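Local coordinates for periplasmic branched-chain amino acid-binding protein (Burkholderia mallei, PDB 3I09), which probably captures branched-chain amino acids or related small carboxylates in the periplasm for an ABC transporter, as a type I periplasmic binding protein, at residues Asp235-Gly240 against Trp348-Val353. Numbering follows the deposited sequence.
Sequences DVHALG and WDYYKV. With EDO (1,2-ethanediol), chain G.
V236, on the short helix 233-239, meets the ring of Y350 just ahead of strand 351-357. Its CG1 sits over one face of the phenol as a CH-pi contact, 3.9 Å from the ring centroid and 28° off the normal, and comes within 3.5 Å of Y350 CD2. V236 is buried, with L241 and T244 of helix 241-244 also against it. One residue on, H237 reaches out to the indole of W348. With CG anti to the backbone N (chi1 -175°), the imidazole lies nearly flat over the six-membered ring in an offset stack, planes 13° apart and centroids separated by 4.2 Å. H237 CD2 lies over the rim of that ring, 3.5 Å from W348 CH2. At the edge of the imidazole, near its plane, Y350 OH is 3.0 Å from H237 CD2; face and edge contacts together would limit the ring's rotation. Elsewhere, W348 O accepts a hydrogen bond from W255 NE1, and D349 OD1 forms a salt bridge with K339 NZ. This is structural packing away from the ligand pocket, the V236 side chain being about 14 Å from the bound acetoacetic acid. Ring faces and apolar carbons join helix to strand entry, with little directional polarity across the contact.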
loop_
_atom_site.group_PDB
_atom_site.type_symbol
_atom_site.label_atom_id
_atom_site.label_comp_id
_atom_site.label_asym_id
_atom_site.label_seq_id
_atom_site.Cartn_x
_atom_site.Cartn_y
_atom_site.Cartn_z
ATOM N N ASP A 235 -2.674 -1.067 -12.510
ATOM C CA ASP A 235 -1.494 -0.722 -13.285
ATOM C C ASP A 235 -1.295 -1.758 -14.404
ATOM O O ASP A 235 -1.021 -1.425 -15.559
ATOM C CB ASP A 235 -0.266 -0.645 -12.364
ATOM C CG ASP A 235 -0.426 0.340 -11.187
ATOM O OD1 ASP A 235 -0.963 1.453 -11.381
ATOM O OD2 ASP A 235 0.048 0.017 -10.049
ATOM N N VAL A 236 -1.464 -3.040 -14.075
ATOM C CA VAL A 236 -1.442 -4.073 -15.118
ATOM C C VAL A 236 -2.560 -3.863 -16.155
ATOM O O VAL A 236 -2.351 -4.005 -17.365
ATOM C CB VAL A 236 -1.504 -5.499 -14.523
ATOM C CG1 VAL A 236 -1.446 -6.559 -15.632
ATOM C CG2 VAL A 236 -0.325 -5.735 -13.509
ATOM N N HIS A 237 -3.756 -3.514 -15.695
ATOM C CA HIS A 237 -4.883 -3.326 -16.572
ATOM C C HIS A 237 -4.582 -2.168 -17.550
ATOM O O HIS A 237 -4.897 -2.268 -18.739
ATOM C CB HIS A 237 -6.108 -2.961 -15.743
ATOM C CG HIS A 237 -7.371 -2.860 -16.528
ATOM N ND1 HIS A 237 -7.826 -1.681 -17.058
ATOM C CD2 HIS A 237 -8.281 -3.806 -16.877
ATOM C CE1 HIS A 237 -8.962 -1.895 -17.705
ATOM N NE2 HIS A 237 -9.276 -3.172 -17.583
ATOM N N ALA A 238 -4.016 -1.084 -17.027
ATOM C CA ALA A 238 -3.629 0.081 -17.845
ATOM C C ALA A 238 -2.602 -0.286 -18.916
ATOM O O ALA A 238 -2.668 0.200 -20.069
ATOM C CB ALA A 238 -3.077 1.228 -16.939
ATOM N N LEU A 239 -1.617 -1.095 -18.546
ATOM C CA LEU A 239 -0.515 -1.410 -19.450
ATOM C C LEU A 239 -0.856 -2.542 -20.397
ATOM O O LEU A 239 -0.382 -2.559 -21.556
ATOM C CB LEU A 239 0.746 -1.771 -18.652
ATOM C CG LEU A 239 1.412 -0.606 -17.951
ATOM C CD1 LEU A 239 2.341 -1.099 -16.825
ATOM C CD2 LEU A 239 2.158 0.256 -18.995
ATOM N N GLY A 240 -1.632 -3.506 -19.912
ATOM C CA GLY A 240 -1.899 -4.708 -20.675
ATOM C C GLY A 240 -0.843 -5.795 -20.432
ATOM O O GLY A 240 0.323 -5.519 -20.079
ATOM N N TRP A 348 -9.260 -9.608 -16.124
ATOM C CA TRP A 348 -8.530 -9.370 -14.879
ATOM C C TRP A 348 -7.740 -10.537 -14.331
ATOM O O TRP A 348 -7.178 -10.427 -13.238
ATOM C CB TRP A 348 -9.403 -8.729 -13.778
ATOM C CG TRP A 348 -10.105 -7.457 -14.169
ATOM C CD1 TRP A 348 -11.320 -7.362 -14.789
ATOM C CD2 TRP A 348 -9.721 -6.120 -13.847
ATOM N NE1 TRP A 348 -11.688 -6.038 -14.932
ATOM C CE2 TRP A 348 -10.717 -5.255 -14.374
ATOM C CE3 TRP A 348 -8.602 -5.561 -13.231
ATOM C CZ2 TRP A 348 -10.652 -3.871 -14.246
ATOM C CZ3 TRP A 348 -8.530 -4.179 -13.106
ATOM C CH2 TRP A 348 -9.553 -3.346 -13.628
ATOM N N ASP A 349 -7.653 -11.639 -15.078
ATOM C CA ASP A 349 -6.847 -12.788 -14.655
ATOM C C ASP A 349 -5.384 -12.516 -15.016
ATOM O O ASP A 349 -4.960 -12.834 -16.105
ATOM C CB ASP A 349 -7.393 -14.075 -15.307
ATOM C CG ASP A 349 -6.535 -15.303 -15.054
ATOM O OD1 ASP A 349 -5.753 -15.290 -14.103
ATOM O OD2 ASP A 349 -6.690 -16.314 -15.786
ATOM N N TYR A 350 -4.624 -11.914 -14.098
ATOM C CA TYR A 350 -3.303 -11.415 -14.431
ATOM C C TYR A 350 -2.130 -12.109 -13.743
ATOM O O TYR A 350 -0.994 -11.955 -14.230
ATOM C CB TYR A 350 -3.205 -9.906 -14.112
ATOM C CG TYR A 350 -4.179 -8.990 -14.824
ATOM C CD1 TYR A 350 -4.758 -9.329 -16.045
ATOM C CD2 TYR A 350 -4.438 -7.705 -14.337
ATOM C CE1 TYR A 350 -5.597 -8.447 -16.716
ATOM C CE2 TYR A 350 -5.305 -6.832 -15.004
ATOM C CZ TYR A 350 -5.886 -7.213 -16.155
ATOM O OH TYR A 350 -6.741 -6.367 -16.812
ATOM N N TYR A 351 -2.361 -12.827 -12.640
ATOM C CA TYR A 351 -1.295 -13.275 -11.747
ATOM C C TYR A 351 -1.089 -14.774 -11.680
ATOM O O TYR A 351 -2.062 -15.517 -11.661
ATOM C CB TYR A 351 -1.659 -12.891 -10.327
ATOM C CG TYR A 351 -1.936 -11.444 -10.070
ATOM C CD1 TYR A 351 -0.897 -10.529 -9.973
ATOM C CD2 TYR A 351 -3.228 -11.002 -9.837
ATOM C CE1 TYR A 351 -1.140 -9.215 -9.671
ATOM C CE2 TYR A 351 -3.485 -9.672 -9.551
ATOM C CZ TYR A 351 -2.440 -8.784 -9.484
ATOM O OH TYR A 351 -2.681 -7.464 -9.202
ATOM N N LYS A 352 0.165 -15.192 -11.555
ATOM C CA LYS A 352 0.551 -16.530 -11.173
ATOM C C LYS A 352 1.229 -16.352 -9.826
ATOM O O LYS A 352 2.110 -15.494 -9.696
ATOM C CB LYS A 352 1.556 -17.087 -12.165
ATOM C CG LYS A 352 0.959 -17.399 -13.535
ATOM C CD LYS A 352 1.979 -17.952 -14.543
ATOM C CE LYS A 352 2.908 -16.884 -15.121
ATOM N NZ LYS A 352 3.616 -17.409 -16.327
ATOM N N VAL A 353 0.870 -17.150 -8.824
ATOM C CA VAL A 353 1.600 -17.052 -7.541
ATOM C C VAL A 353 2.941 -17.799 -7.612
ATOM O O VAL A 353 3.006 -18.998 -7.916
ATOM C CB VAL A 353 0.761 -17.545 -6.344
ATOM C CG1 VAL A 353 1.583 -17.436 -5.038
ATOM C CG2 VAL A 353 -0.538 -16.772 -6.235
HETATM C C1 EDO G . -3.223 2.743 -12.873
HETATM O O1 EDO G . -2.896 2.944 -11.501
HETATM C C2 EDO G . -3.520 4.096 -13.493
HETATM O O2 EDO G . -2.506 4.521 -14.423
#